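PDB 2V0P: type 2A phosphatase-associated protein 42 from Saccharomyces cerevisiae, which inhibits the PP2A-type phosphatase SIT4, associates with PP2A catalytic subunits and acts in TOR signalling in response to the nitrogen source. Local coordinates for residues C182-L187 with L205-H210; V75-G80 with H209-D214; N113-L118 with L213-N218; A2-Q7 with L43-A48; K18-S23 with I83-S88. One frame throughout, in Å; residues are numbered along the deposited sequence.

All five contacts lie in the all-helical N-terminal domain, and helix 199-231 serves three of them. Interactions 2 and 3 form the middle of the chain, their centres about 5 Å apart, with Y77 and F211 both packing against F114. Interaction 1 uses an earlier part of that helix, about 14 Å from interaction 2 between centres. Interaction 4, about 17 Å from interaction 2 between centres, is tied to 75-80 by a salt bridge from K46 NZ to D76 OD1, 2.6 Å. Interaction 5 joins the other end of helix 4-19 to the loop after helix 75-83, about 21 Å from interaction 4 between centres. A zinc ion modelled at C182 in interaction 1 is too near its sulfur to be reliable.

Interaction 1: C182-L187 with L205-H210; sequences CLELEL and LMRLHH. With ZN (zinc ion), chain C.
A salt bridge between E184 and R207, flanked by an apolar touch between L183 and M206, joins the C-terminal end of helix 156-186 to an early turn of helix 199-231, about 18 Å from the centre of the chain. E184 reaches over with an extended chain, and R207, bent at chi3 (-68°), turns its guanidinium to meet it. One N-H of R207 NH2 points at E184 OE2 over 2.7 Å, with a fairly straight angle of 162°. The carboxylate oxygen lies in the plane of the guanidinium, and the donor arrives on the anti side of OE2. A single N-H...O bond carries the bridge, with the two planes 41° apart, so it is not a flat, two-bond pairing. Replacing E184 by an alanine would probably leave R207 NH2 without this carboxylate and its guanidinium freer to swing. Beside the charged pair, L183 CD1 rests 3.7 Å from CB of M206, a selenomethionine here, and the two side chains cross at about a right angle. E184 also touches L203, while M206 packs on K179 of its partner helix. A zinc ion is modelled at C182 SG, but too near for a credible metal bond, so that site is doubtful. Two helices consecutive in the chain and running in broadly opposite directions pack here, an arrangement consistent with the tetratricopeptide repeat-like fold of this domain.

Interaction 2: V75-G80 with H209-D214; sequences VDYYLG and HHFSLD
Y77 and F211 mark the nearest backbone approach of helix 75-80 and helix 209-214, whose axes come within 10.9 Å and run in similar directions at 38° to each other. The Y77 side chain leaves with CG anti to its own N (chi1 170°), which carries the ring across the gap to F211. There the two rings make an offset stack, centroids 4.3 Å apart and planes at 14°. F211 CB sits almost exactly over the centre of the Y77 ring, a CH-pi contact at 3.8 Å, while Y77 CE2 lies over the rim of the F211 ring. Y78 completes an aromatic cluster: its OH is 3.5 Å from F211 CZ. The cluster lies between helix 75-83 and helix 199-231 of this tetratricopeptide repeat-like domain, with F114 of helix 93-120 packing against both Y77 and F211. Beyond the stack, Y77 OH donates to D214 OD2 in a very short hydrogen bond of 2.5 Å. That oxygen lies at the edge of the ring, near its plane, whereas the carboxylate itself is turned steeply to the ring.

Interaction 3: N113-L118 with L213-N218; sequences NFLTLL and LDTINN
T215 is the meeting point, its two branches touching different partners on helix 113-118. Its methyl CG2 faces L115 tip to tip, 3.7 Å from both CD1 and CD2, against the leucine fork. Its hydroxyl OG1 comes to the edge of the F114 ring, 3.7 Å from CD2 and near the ring plane. L115 CD1 also meets I216 CD1 at 4.1 Å, the two side chains crossing at about a right angle. An alanine in place of L115 would probably open a gap against the T215 methyl and deprive I216 CD1 of this apolar neighbour. What orients T215 is its hydroxyl, which lies beside its backbone N (chi1 -67°) and bonds to F211 O one turn earlier, leaving CG2 to point at L115. N218 ND2 donates to D214 OD2 over 3.0 Å, from above the carboxylate plane, adding a second hydrogen bond to an oxygen already taken by Y77. The short helical segments run nearly antiparallel, at 150°, with axes 10.8 Å apart. Helix 75-83 adjoins this buried pair through Y77, which packs on T215, while L213, whose CB points away from 113-118, packs on helix 156-186.

Interaction 4: A2-Q7 with L43-A48; sequences ASVTEQ and LNLKTA
L45 carries this contact, reaching from helix 29-52 onto the first turn of helix 4-19, where V4 and Q7 receive it. Its CB points toward 2-7, and with CG anti to the backbone N (chi1 -174°) the side chain projects across the gap instead of folding back. CG then splits the approach into two methyls. L45 CD1 settles in the groove between V4 and Q7: it lies 3.8 Å from V4 O, 3.9 Å from V4 CB and 4.1 Å from Q7 CB, with V4 CG1 beside it. The other prong goes onto the backbone, where L45 CD2 is 4.1 Å from V4 O. L45 CD2 is also 4.1 Å from Q7 C. Thus one leucine bridges V4 and Q7, about one turn apart, CD1 touching both side chains and V4 O, CD2 lying over the main chain, and no hydrogen bond crosses the contact. V4 comes to L45 obliquely, and its side chain also touches I49 and F72, which places it at a junction of three parts of the chain. L45 in turn continues its apolar row along helix 4-19 onto F8 and I11. The turn that receives it is fixed from the start by S3, the N-cap residue, whose OG accepts from E6 N over 3.3 Å in a capping bond. The next residue after L45, K46, reaches helix 75-83 and salt-bridges D76. The two helices are consecutive in the chain and run in roughly opposite directions, an antiparallel pairing consistent with the tetratricopeptide repeat-like fold.

Interaction 5: K18-S23 with I83-S88; sequences KLEHTS and ISRRQS
R85 reaches from the loop after helix 75-83 to the main-chain carbonyls of L19 and E20, near the last turn of helix 4-19, the close part of the contact. Because the side chain is extended from CG to NE, the guanidinium is carried over: CD passes 3.5 Å from L19 O, and NE is 3.4 Å from the same oxygen. NH2 donates to E20 O, which lies at the guanidinium edge, but at 3.5 Å this hydrogen bond is weak. The stronger polar partner of R85 is L81 O, bonded through NH1, and Y31 OH donates to L19 O, so both sides have further support. Y15 and Y31, with K154 of the second subunit, also pack on R85. The looser side belongs to the E20 carboxylate, which is turned 73° from the guanidinium. Its OE2 stays 5.2 Å from R85 NH2, so the opposite charges may attract but make no bridge. A type I beta turn from I83 to R86, closed by R86 N to I83 O at 3.1 Å, sets where R85 starts. An arginine on a turn, spread over carbonyls of the neighbouring segment 18-23, here links two inter-helix connections of the tetratricopeptide repeat-like domain.

Interaction 1: C182-L187 with L205-H210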
# COMPACT_ATOMS: atom_id res chain seq x y z
N CYS A 182 21.20 26.02 -3.30
CA CYS A 182 21.87 27.34 -3.45
C CYS A 182 23.33 27.27 -2.86
O CYS A 182 24.26 27.83 -3.44
CB CYS A 182 20.99 28.57 -3.00
SG CYS A 182 20.24 29.90 -4.31
N LEU A 183 23.53 26.54 -1.77
CA LEU A 183 24.87 26.27 -1.18
C LEU A 183 25.83 25.55 -2.12
O LEU A 183 26.91 26.06 -2.39
CB LEU A 183 24.79 25.56 0.15
CG LEU A 183 24.44 26.40 1.36
CD1 LEU A 183 24.04 25.54 2.53
CD2 LEU A 183 25.55 27.36 1.74
N GLU A 184 25.41 24.43 -2.68
CA GLU A 184 26.21 23.73 -3.69
C GLU A 184 26.63 24.64 -4.85
O GLU A 184 27.77 24.57 -5.30
CB GLU A 184 25.47 22.49 -4.21
CG GLU A 184 25.35 21.38 -3.18
CD GLU A 184 24.36 20.30 -3.57
OE1 GLU A 184 23.54 20.55 -4.48
OE2 GLU A 184 24.39 19.20 -2.95
N LEU A 185 25.71 25.49 -5.32
CA LEU A 185 26.00 26.36 -6.45
C LEU A 185 26.93 27.51 -6.07
O LEU A 185 27.79 27.87 -6.84
CB LEU A 185 24.70 26.89 -7.06
CG LEU A 185 23.87 25.93 -7.89
CD1 LEU A 185 22.42 26.36 -7.86
CD2 LEU A 185 24.38 25.87 -9.31
N GLU A 186 26.74 28.07 -4.88
CA GLU A 186 27.64 29.10 -4.36
C GLU A 186 29.10 28.59 -4.24
O GLU A 186 30.04 29.39 -4.34
CB GLU A 186 27.14 29.66 -3.04
CG GLU A 186 25.97 30.60 -3.19
CD GLU A 186 25.57 31.26 -1.88
OE1 GLU A 186 25.33 30.53 -0.88
OE2 GLU A 186 25.49 32.51 -1.85
N LEU A 187 29.27 27.28 -4.05
CA LEU A 187 30.59 26.64 -4.06
C LEU A 187 31.14 26.45 -5.48
O LEU A 187 30.69 25.57 -6.23
CB LEU A 187 30.57 25.30 -3.32
CG LEU A 187 30.98 25.25 -1.84
CD1 LEU A 187 32.39 25.83 -1.62
CD2 LEU A 187 29.96 25.93 -0.94
N LEU A 205 26.69 20.29 6.70
CA LEU A 205 25.61 20.29 7.65
C LEU A 205 24.25 20.33 6.96
O LEU A 205 23.40 19.65 7.42
CB LEU A 205 25.70 21.41 8.65
CG LEU A 205 26.91 21.27 9.59
CD1 LEU A 205 27.15 22.55 10.27
CD2 LEU A 205 26.69 20.14 10.58
N MSE A 206 24.09 21.18 5.96
CA MSE A 206 22.83 21.28 5.19
C MSE A 206 22.60 19.97 4.44
O MSE A 206 21.45 19.55 4.22
CB MSE A 206 22.85 22.46 4.21
CG MSE A 206 21.48 22.79 3.57
SE MSE A 206 20.18 23.31 4.94
CE MSE A 206 20.96 25.01 5.52
N ARG A 207 23.68 19.36 3.99
CA ARG A 207 23.54 18.13 3.30
C ARG A 207 22.96 17.05 4.28
O ARG A 207 21.97 16.37 3.98
CB ARG A 207 24.85 17.80 2.60
CG ARG A 207 24.91 16.48 1.89
CD ARG A 207 26.16 16.45 1.04
NE ARG A 207 26.03 17.40 -0.06
CZ ARG A 207 27.04 18.02 -0.67
NH1 ARG A 207 28.31 17.82 -0.28
NH2 ARG A 207 26.78 18.85 -1.66
N LEU A 208 23.49 16.97 5.50
CA LEU A 208 22.94 16.03 6.47
C LEU A 208 21.45 16.35 6.72
O LEU A 208 20.63 15.46 6.86
CB LEU A 208 23.74 16.07 7.79
CG LEU A 208 25.14 15.51 7.58
CD1 LEU A 208 25.93 15.71 8.89
CD2 LEU A 208 25.22 14.08 7.20
N HIS A 209 21.14 17.63 6.79
CA HIS A 209 19.78 18.08 7.03
C HIS A 209 18.84 17.48 5.95
O HIS A 209 17.84 16.96 6.30
CB HIS A 209 19.73 19.61 7.05
CG HIS A 209 18.50 20.15 7.71
ND1 HIS A 209 18.43 21.45 8.19
CD2 HIS A 209 17.33 19.57 8.02
CE1 HIS A 209 17.24 21.64 8.72
NE2 HIS A 209 16.56 20.51 8.64
N HIS A 210 19.24 17.51 4.69
CA HIS A 210 18.43 17.12 3.57
C HIS A 210 18.31 15.61 3.68
O HIS A 210 17.23 15.10 3.58
CB HIS A 210 19.08 17.57 2.27
CG HIS A 210 18.58 16.87 1.07
ND1 HIS A 210 19.37 16.03 0.31
CD2 HIS A 210 17.35 16.82 0.50
CE1 HIS A 210 18.66 15.50 -0.66
NE2 HIS A 210 17.43 15.97 -0.57
ZN ZN C . 19.79 29.54 -5.60

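Interaction 2: V75-G80 with H209-D214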
# COMPACT_ATOMS: atom_id res chain seq x y z
N VAL A 75 27.35 7.94 6.71
CA VAL A 75 27.66 6.57 6.33
C VAL A 75 26.39 5.66 6.50
O VAL A 75 26.07 4.98 5.62
CB VAL A 75 28.85 5.94 7.03
CG1 VAL A 75 30.10 6.82 6.95
CG2 VAL A 75 28.57 5.54 8.41
N ASP A 76 25.69 5.72 7.61
CA ASP A 76 24.49 4.92 7.74
C ASP A 76 23.38 5.31 6.75
O ASP A 76 22.60 4.42 6.35
CB ASP A 76 23.97 4.97 9.14
CG ASP A 76 24.93 4.37 10.12
OD1 ASP A 76 25.37 3.24 9.85
OD2 ASP A 76 25.23 5.05 11.13
N TYR A 77 23.29 6.60 6.36
CA TYR A 77 22.34 7.01 5.39
C TYR A 77 22.62 6.26 4.06
O TYR A 77 21.70 5.71 3.45
CB TYR A 77 22.33 8.51 5.15
CG TYR A 77 21.53 9.03 3.99
CD1 TYR A 77 20.09 9.06 4.00
CD2 TYR A 77 22.17 9.54 2.87
CE1 TYR A 77 19.39 9.57 2.92
CE2 TYR A 77 21.45 10.05 1.84
CZ TYR A 77 20.02 10.04 1.90
OH TYR A 77 19.34 10.53 0.88
N TYR A 78 23.89 6.25 3.65
CA TYR A 78 24.26 5.69 2.40
C TYR A 78 24.08 4.12 2.45
O TYR A 78 23.74 3.53 1.47
CB TYR A 78 25.70 6.13 2.04
CG TYR A 78 25.69 7.47 1.34
CD1 TYR A 78 26.07 8.61 1.99
CD2 TYR A 78 25.21 7.58 0.05
CE1 TYR A 78 26.04 9.81 1.37
CE2 TYR A 78 25.15 8.80 -0.59
CZ TYR A 78 25.58 9.91 0.09
OH TYR A 78 25.55 11.13 -0.52
N LEU A 79 24.33 3.50 3.58
CA LEU A 79 24.09 2.09 3.76
C LEU A 79 22.57 1.83 3.59
O LEU A 79 22.19 0.93 2.90
CB LEU A 79 24.62 1.58 5.10
CG LEU A 79 26.14 1.32 5.35
CD1 LEU A 79 26.27 0.91 6.74
CD2 LEU A 79 26.73 0.27 4.47
N GLY A 80 21.74 2.67 4.21
CA GLY A 80 20.28 2.64 3.98
C GLY A 80 19.87 2.60 2.53
O GLY A 80 19.11 1.74 2.13
N HIS A 209 21.14 17.63 6.79
CA HIS A 209 19.78 18.08 7.03
C HIS A 209 18.84 17.48 5.95
O HIS A 209 17.84 16.96 6.30
CB HIS A 209 19.73 19.61 7.05
CG HIS A 209 18.50 20.15 7.71
ND1 HIS A 209 18.43 21.45 8.19
CD2 HIS A 209 17.33 19.57 8.02
CE1 HIS A 209 17.24 21.64 8.72
NE2 HIS A 209 16.56 20.51 8.64
N HIS A 210 19.24 17.51 4.69
CA HIS A 210 18.43 17.12 3.57
C HIS A 210 18.31 15.61 3.68
O HIS A 210 17.23 15.10 3.58
CB HIS A 210 19.08 17.57 2.27
CG HIS A 210 18.58 16.87 1.07
ND1 HIS A 210 19.37 16.03 0.31
CD2 HIS A 210 17.35 16.82 0.50
CE1 HIS A 210 18.66 15.50 -0.66
NE2 HIS A 210 17.43 15.97 -0.57
N PHE A 211 19.44 14.95 3.98
CA PHE A 211 19.43 13.50 4.22
C PHE A 211 18.43 13.01 5.28
O PHE A 211 17.73 12.00 5.06
CB PHE A 211 20.83 12.99 4.47
CG PHE A 211 21.76 13.20 3.34
CD1 PHE A 211 21.32 13.48 2.09
CD2 PHE A 211 23.16 13.02 3.55
CE1 PHE A 211 22.23 13.63 1.00
CE2 PHE A 211 24.05 13.16 2.52
CZ PHE A 211 23.61 13.47 1.24
N SER A 212 18.33 13.70 6.40
CA SER A 212 17.44 13.32 7.45
C SER A 212 15.97 13.43 6.99
O SER A 212 15.17 12.57 7.32
CB SER A 212 17.69 14.15 8.72
OG SER A 212 17.11 15.41 8.57
N LEU A 213 15.64 14.44 6.19
CA LEU A 213 14.31 14.56 5.66
C LEU A 213 14.06 13.44 4.61
O LEU A 213 13.09 12.77 4.72
CB LEU A 213 14.07 15.95 5.14
CG LEU A 213 14.02 16.96 6.32
CD1 LEU A 213 14.41 18.29 5.82
CD2 LEU A 213 12.61 17.04 6.94
N ASP A 214 14.96 13.24 3.64
CA ASP A 214 14.88 12.20 2.65
C ASP A 214 14.64 10.87 3.32
O ASP A 214 13.82 10.13 2.85
CB ASP A 214 16.20 12.10 1.84
CG ASP A 214 16.07 11.16 0.61
OD1 ASP A 214 15.10 11.35 -0.17
OD2 ASP A 214 16.92 10.26 0.43

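Interaction 3: N113-L118 with L213-N218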
# COMPACT_ATOMS: atom_id res chain seq x y z
N ASN A 113 19.67 4.09 12.57
CA ASN A 113 21.04 4.36 13.01
C ASN A 113 21.48 5.79 12.66
O ASN A 113 21.87 6.50 13.52
CB ASN A 113 21.98 3.32 12.39
CG ASN A 113 21.83 1.96 13.00
OD1 ASN A 113 21.15 1.82 13.98
ND2 ASN A 113 22.50 0.94 12.45
N PHE A 114 21.32 6.20 11.40
CA PHE A 114 21.65 7.50 10.91
C PHE A 114 20.92 8.62 11.72
O PHE A 114 21.55 9.47 12.17
CB PHE A 114 21.38 7.60 9.43
CG PHE A 114 21.52 8.98 8.85
CD1 PHE A 114 22.74 9.70 8.92
CD2 PHE A 114 20.45 9.57 8.18
CE1 PHE A 114 22.87 10.96 8.39
CE2 PHE A 114 20.60 10.88 7.59
CZ PHE A 114 21.83 11.57 7.72
N LEU A 115 19.60 8.54 11.90
CA LEU A 115 18.85 9.54 12.63
C LEU A 115 19.22 9.55 14.08
O LEU A 115 19.32 10.59 14.71
CB LEU A 115 17.29 9.33 12.45
CG LEU A 115 16.79 9.31 11.02
CD1 LEU A 115 15.25 9.02 10.97
CD2 LEU A 115 17.09 10.52 10.17
N THR A 116 19.42 8.38 14.65
CA THR A 116 19.76 8.30 15.99
C THR A 116 21.14 9.03 16.22
O THR A 116 21.31 9.75 17.20
CB THR A 116 19.83 6.90 16.38
OG1 THR A 116 18.49 6.37 16.35
CG2 THR A 116 20.43 6.74 17.76
N LEU A 117 22.04 8.84 15.26
CA LEU A 117 23.37 9.44 15.31
C LEU A 117 23.24 10.95 15.24
O LEU A 117 23.88 11.62 16.03
CB LEU A 117 24.24 8.96 14.16
CG LEU A 117 25.69 9.49 14.08
CD1 LEU A 117 26.46 9.05 15.24
CD2 LEU A 117 26.30 8.96 12.85
N LEU A 118 22.41 11.47 14.33
CA LEU A 118 22.22 12.91 14.23
C LEU A 118 21.61 13.48 15.51
O LEU A 118 22.03 14.55 16.01
CB LEU A 118 21.40 13.33 13.03
CG LEU A 118 21.90 13.11 11.63
CD1 LEU A 118 20.79 13.49 10.66
CD2 LEU A 118 23.15 13.90 11.35
N LEU A 213 15.64 14.44 6.19
CA LEU A 213 14.31 14.56 5.66
C LEU A 213 14.06 13.44 4.61
O LEU A 213 13.09 12.77 4.72
CB LEU A 213 14.07 15.95 5.14
CG LEU A 213 14.02 16.96 6.32
CD1 LEU A 213 14.41 18.29 5.82
CD2 LEU A 213 12.61 17.04 6.94
N ASP A 214 14.96 13.24 3.64
CA ASP A 214 14.88 12.20 2.65
C ASP A 214 14.64 10.87 3.32
O ASP A 214 13.82 10.13 2.85
CB ASP A 214 16.20 12.10 1.84
CG ASP A 214 16.07 11.16 0.61
OD1 ASP A 214 15.10 11.35 -0.17
OD2 ASP A 214 16.92 10.26 0.43
N THR A 215 15.33 10.60 4.41
CA THR A 215 15.25 9.35 5.20
C THR A 215 13.82 9.01 5.60
O THR A 215 13.41 7.87 5.50
CB THR A 215 16.20 9.43 6.45
OG1 THR A 215 17.52 9.44 5.96
CG2 THR A 215 16.09 8.25 7.40
N ILE A 216 13.05 10.00 6.04
CA ILE A 216 11.70 9.70 6.43
C ILE A 216 10.94 9.07 5.22
O ILE A 216 10.29 8.11 5.42
CB ILE A 216 10.95 10.92 7.02
CG1 ILE A 216 11.57 11.35 8.36
CG2 ILE A 216 9.45 10.62 7.15
CD1 ILE A 216 11.69 10.33 9.42
N ASN A 217 11.11 9.60 4.03
CA ASN A 217 10.52 9.05 2.82
C ASN A 217 10.97 7.65 2.51
O ASN A 217 10.21 6.84 2.03
CB ASN A 217 10.78 9.92 1.62
CG ASN A 217 9.94 11.20 1.64
OD1 ASN A 217 8.83 11.22 2.15
ND2 ASN A 217 10.47 12.24 1.09
N ASN A 218 12.24 7.38 2.75
CA ASN A 218 12.74 6.09 2.48
C ASN A 218 12.28 5.10 3.52
O ASN A 218 12.02 3.93 3.18
CB ASN A 218 14.29 6.14 2.38
CG ASN A 218 14.76 7.11 1.37
OD1 ASN A 218 14.15 7.33 0.40
ND2 ASN A 218 15.87 7.78 1.67

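Interaction 4: A2-Q7 with L43-A48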
# COMPACT_ATOMS: atom_id res chain seq x y z
N ALA A 2 43.02 5.26 3.92
CA ALA A 2 43.40 5.30 2.47
C ALA A 2 43.26 6.45 1.44
O ALA A 2 43.58 6.21 0.27
CB ALA A 2 43.13 3.91 1.78
N SER A 3 42.83 7.66 1.76
CA SER A 3 42.21 8.07 3.02
C SER A 3 40.71 7.71 3.07
O SER A 3 40.07 7.52 2.05
CB SER A 3 42.34 9.58 3.16
OG SER A 3 41.50 10.25 2.22
N VAL A 4 40.18 7.62 4.28
CA VAL A 4 38.75 7.55 4.55
C VAL A 4 37.90 8.50 3.70
O VAL A 4 36.87 8.06 3.19
CB VAL A 4 38.40 7.67 6.08
CG1 VAL A 4 39.06 6.57 6.86
CG2 VAL A 4 38.80 9.00 6.63
N THR A 5 38.34 9.74 3.50
CA THR A 5 37.62 10.69 2.68
C THR A 5 37.53 10.31 1.20
O THR A 5 36.50 10.51 0.58
CB THR A 5 38.20 12.14 2.81
OG1 THR A 5 37.77 12.67 4.04
CG2 THR A 5 37.66 13.02 1.75
N GLU A 6 38.63 9.80 0.67
CA GLU A 6 38.71 9.44 -0.72
C GLU A 6 37.81 8.24 -0.93
O GLU A 6 37.03 8.24 -1.87
CB GLU A 6 40.14 9.08 -1.10
CG GLU A 6 41.00 10.25 -1.53
CD GLU A 6 42.49 9.89 -1.60
OE1 GLU A 6 43.32 10.69 -1.13
OE2 GLU A 6 42.82 8.80 -2.14
N GLN A 7 37.92 7.27 -0.01
CA GLN A 7 37.15 6.11 0.03
C GLN A 7 35.64 6.41 0.06
O GLN A 7 34.88 5.84 -0.72
CB GLN A 7 37.56 5.27 1.20
CG GLN A 7 38.91 4.52 0.93
CD GLN A 7 39.17 3.44 1.95
OE1 GLN A 7 38.84 3.59 3.12
NE2 GLN A 7 39.76 2.35 1.51
N LEU A 43 30.81 -0.74 4.59
CA LEU A 43 30.74 -1.37 5.88
C LEU A 43 32.18 -1.32 6.46
O LEU A 43 32.37 -1.07 7.62
CB LEU A 43 30.29 -2.81 5.72
CG LEU A 43 28.78 -3.05 5.48
CD1 LEU A 43 28.58 -4.52 5.22
CD2 LEU A 43 28.01 -2.62 6.67
N ASN A 44 33.15 -1.58 5.62
CA ASN A 44 34.54 -1.57 6.01
C ASN A 44 34.93 -0.18 6.46
O ASN A 44 35.63 -0.04 7.45
CB ASN A 44 35.41 -2.09 4.87
CG ASN A 44 35.47 -3.59 4.86
OD1 ASN A 44 35.13 -4.22 5.86
ND2 ASN A 44 35.91 -4.17 3.75
N LEU A 45 34.37 0.83 5.79
CA LEU A 45 34.63 2.26 6.08
C LEU A 45 34.04 2.73 7.39
O LEU A 45 34.75 3.37 8.24
CB LEU A 45 34.23 3.11 4.90
CG LEU A 45 34.52 4.59 4.87
CD1 LEU A 45 36.03 4.81 4.99
CD2 LEU A 45 33.97 5.17 3.59
N LYS A 46 32.79 2.31 7.64
CA LYS A 46 32.22 2.53 8.92
C LYS A 46 33.07 2.02 10.06
O LYS A 46 33.28 2.73 11.02
CB LYS A 46 30.83 1.92 8.99
CG LYS A 46 30.19 2.17 10.30
CD LYS A 46 28.72 1.93 10.28
CE LYS A 46 28.21 1.82 11.70
NZ LYS A 46 26.72 1.98 11.75
N THR A 47 33.53 0.77 9.97
CA THR A 47 34.45 0.19 10.96
C THR A 47 35.75 1.02 11.15
O THR A 47 36.15 1.35 12.27
CB THR A 47 34.75 -1.30 10.60
OG1 THR A 47 33.53 -2.03 10.70
CG2 THR A 47 35.76 -1.92 11.55
N ALA A 48 36.38 1.36 10.04
CA ALA A 48 37.55 2.20 10.00
C ALA A 48 37.31 3.55 10.71
O ALA A 48 38.11 3.92 11.60
CB ALA A 48 38.03 2.37 8.58

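Interaction 5: K18-S23 with I83-S88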
# COMPACT_ATOMS: atom_id res chain seq x y z
N LYS A 18 25.90 5.14 -10.73
CA LYS A 18 25.63 3.78 -11.18
C LYS A 18 24.63 3.01 -10.37
O LYS A 18 24.07 2.04 -10.86
CB LYS A 18 26.93 2.95 -11.28
CG LYS A 18 27.88 3.43 -12.30
CD LYS A 18 28.90 2.37 -12.66
CE LYS A 18 29.58 2.69 -13.98
NZ LYS A 18 28.64 2.54 -15.13
N LEU A 19 24.41 3.37 -9.12
CA LEU A 19 23.56 2.57 -8.27
C LEU A 19 22.24 3.23 -7.93
O LEU A 19 21.26 2.53 -7.72
CB LEU A 19 24.29 2.13 -6.97
CG LEU A 19 25.64 1.45 -7.27
CD1 LEU A 19 26.55 1.34 -6.00
CD2 LEU A 19 25.41 0.11 -7.85
N GLU A 20 22.21 4.57 -7.86
CA GLU A 20 20.98 5.28 -7.56
C GLU A 20 19.89 4.95 -8.60
O GLU A 20 18.78 4.57 -8.25
CB GLU A 20 21.17 6.77 -7.51
CG GLU A 20 19.98 7.47 -6.89
CD GLU A 20 20.24 8.93 -6.57
OE1 GLU A 20 21.33 9.45 -6.94
OE2 GLU A 20 19.35 9.56 -5.95
N HIS A 21 20.24 5.12 -9.86
CA HIS A 21 19.41 4.79 -10.99
C HIS A 21 20.31 3.93 -11.85
O HIS A 21 21.53 4.16 -11.91
CB HIS A 21 19.06 6.04 -11.77
CG HIS A 21 18.39 7.09 -10.93
ND1 HIS A 21 17.13 6.92 -10.39
CD2 HIS A 21 18.79 8.33 -10.55
CE1 HIS A 21 16.80 8.00 -9.70
NE2 HIS A 21 17.79 8.88 -9.79
N THR A 22 19.72 2.93 -12.50
CA THR A 22 20.43 2.15 -13.49
C THR A 22 19.59 1.94 -14.76
O THR A 22 18.37 1.93 -14.69
CB THR A 22 20.91 0.80 -12.92
OG1 THR A 22 21.70 0.12 -13.89
CG2 THR A 22 19.73 -0.10 -12.49
N SER A 23 20.29 1.84 -15.89
CA SER A 23 19.79 1.41 -17.20
C SER A 23 19.83 -0.12 -17.37
O SER A 23 19.22 -0.66 -18.26
CB SER A 23 20.67 2.03 -18.30
OG SER A 23 22.05 2.00 -17.89
N ILE A 83 21.49 -0.76 0.64
CA ILE A 83 20.88 -1.98 1.06
C ILE A 83 19.43 -2.11 0.53
O ILE A 83 19.04 -3.15 0.11
CB ILE A 83 20.91 -2.13 2.58
CG1 ILE A 83 22.38 -2.20 3.07
CG2 ILE A 83 20.22 -3.46 2.99
CD1 ILE A 83 22.51 -2.28 4.43
N SER A 84 18.66 -1.03 0.52
CA SER A 84 17.26 -1.17 0.06
C SER A 84 17.18 -1.65 -1.40
O SER A 84 16.12 -2.11 -1.85
CB SER A 84 16.53 0.16 0.24
OG SER A 84 17.02 1.10 -0.65
N ARG A 85 18.33 -1.60 -2.10
CA ARG A 85 18.39 -1.86 -3.50
C ARG A 85 18.87 -3.33 -3.85
O ARG A 85 18.82 -3.71 -4.98
CB ARG A 85 19.28 -0.83 -4.19
CG ARG A 85 18.65 0.47 -4.53
CD ARG A 85 19.67 1.58 -4.73
NE ARG A 85 19.00 2.80 -5.18
CZ ARG A 85 18.35 3.64 -4.40
NH1 ARG A 85 18.32 3.47 -3.09
NH2 ARG A 85 17.73 4.69 -4.93
N ARG A 86 19.30 -4.07 -2.84
CA ARG A 86 19.75 -5.44 -2.96
C ARG A 86 18.58 -6.35 -3.32
O ARG A 86 17.48 -6.12 -2.89
CB ARG A 86 20.39 -5.88 -1.65
CG ARG A 86 21.76 -5.24 -1.43
CD ARG A 86 22.83 -5.99 -2.26
NE ARG A 86 23.20 -7.27 -1.71
CZ ARG A 86 23.40 -8.38 -2.44
NH1 ARG A 86 23.24 -8.36 -3.76
NH2 ARG A 86 23.76 -9.51 -1.86
N GLN A 87 18.85 -7.34 -4.14
CA GLN A 87 17.89 -8.38 -4.47
C GLN A 87 18.60 -9.72 -4.57
O GLN A 87 19.77 -9.81 -4.99
CB GLN A 87 17.25 -8.11 -5.84
CG GLN A 87 16.56 -6.86 -5.97
CD GLN A 87 15.81 -6.77 -7.27
OE1 GLN A 87 15.62 -7.77 -7.99
NE2 GLN A 87 15.34 -5.57 -7.56
N SER A 88 17.90 -10.77 -4.20
CA SER A 88 18.47 -12.12 -4.34
C SER A 88 18.14 -12.67 -5.71
O SER A 88 17.15 -12.28 -6.31
CB SER A 88 17.92 -13.02 -3.25
OG SER A 88 18.18 -14.37 -3.56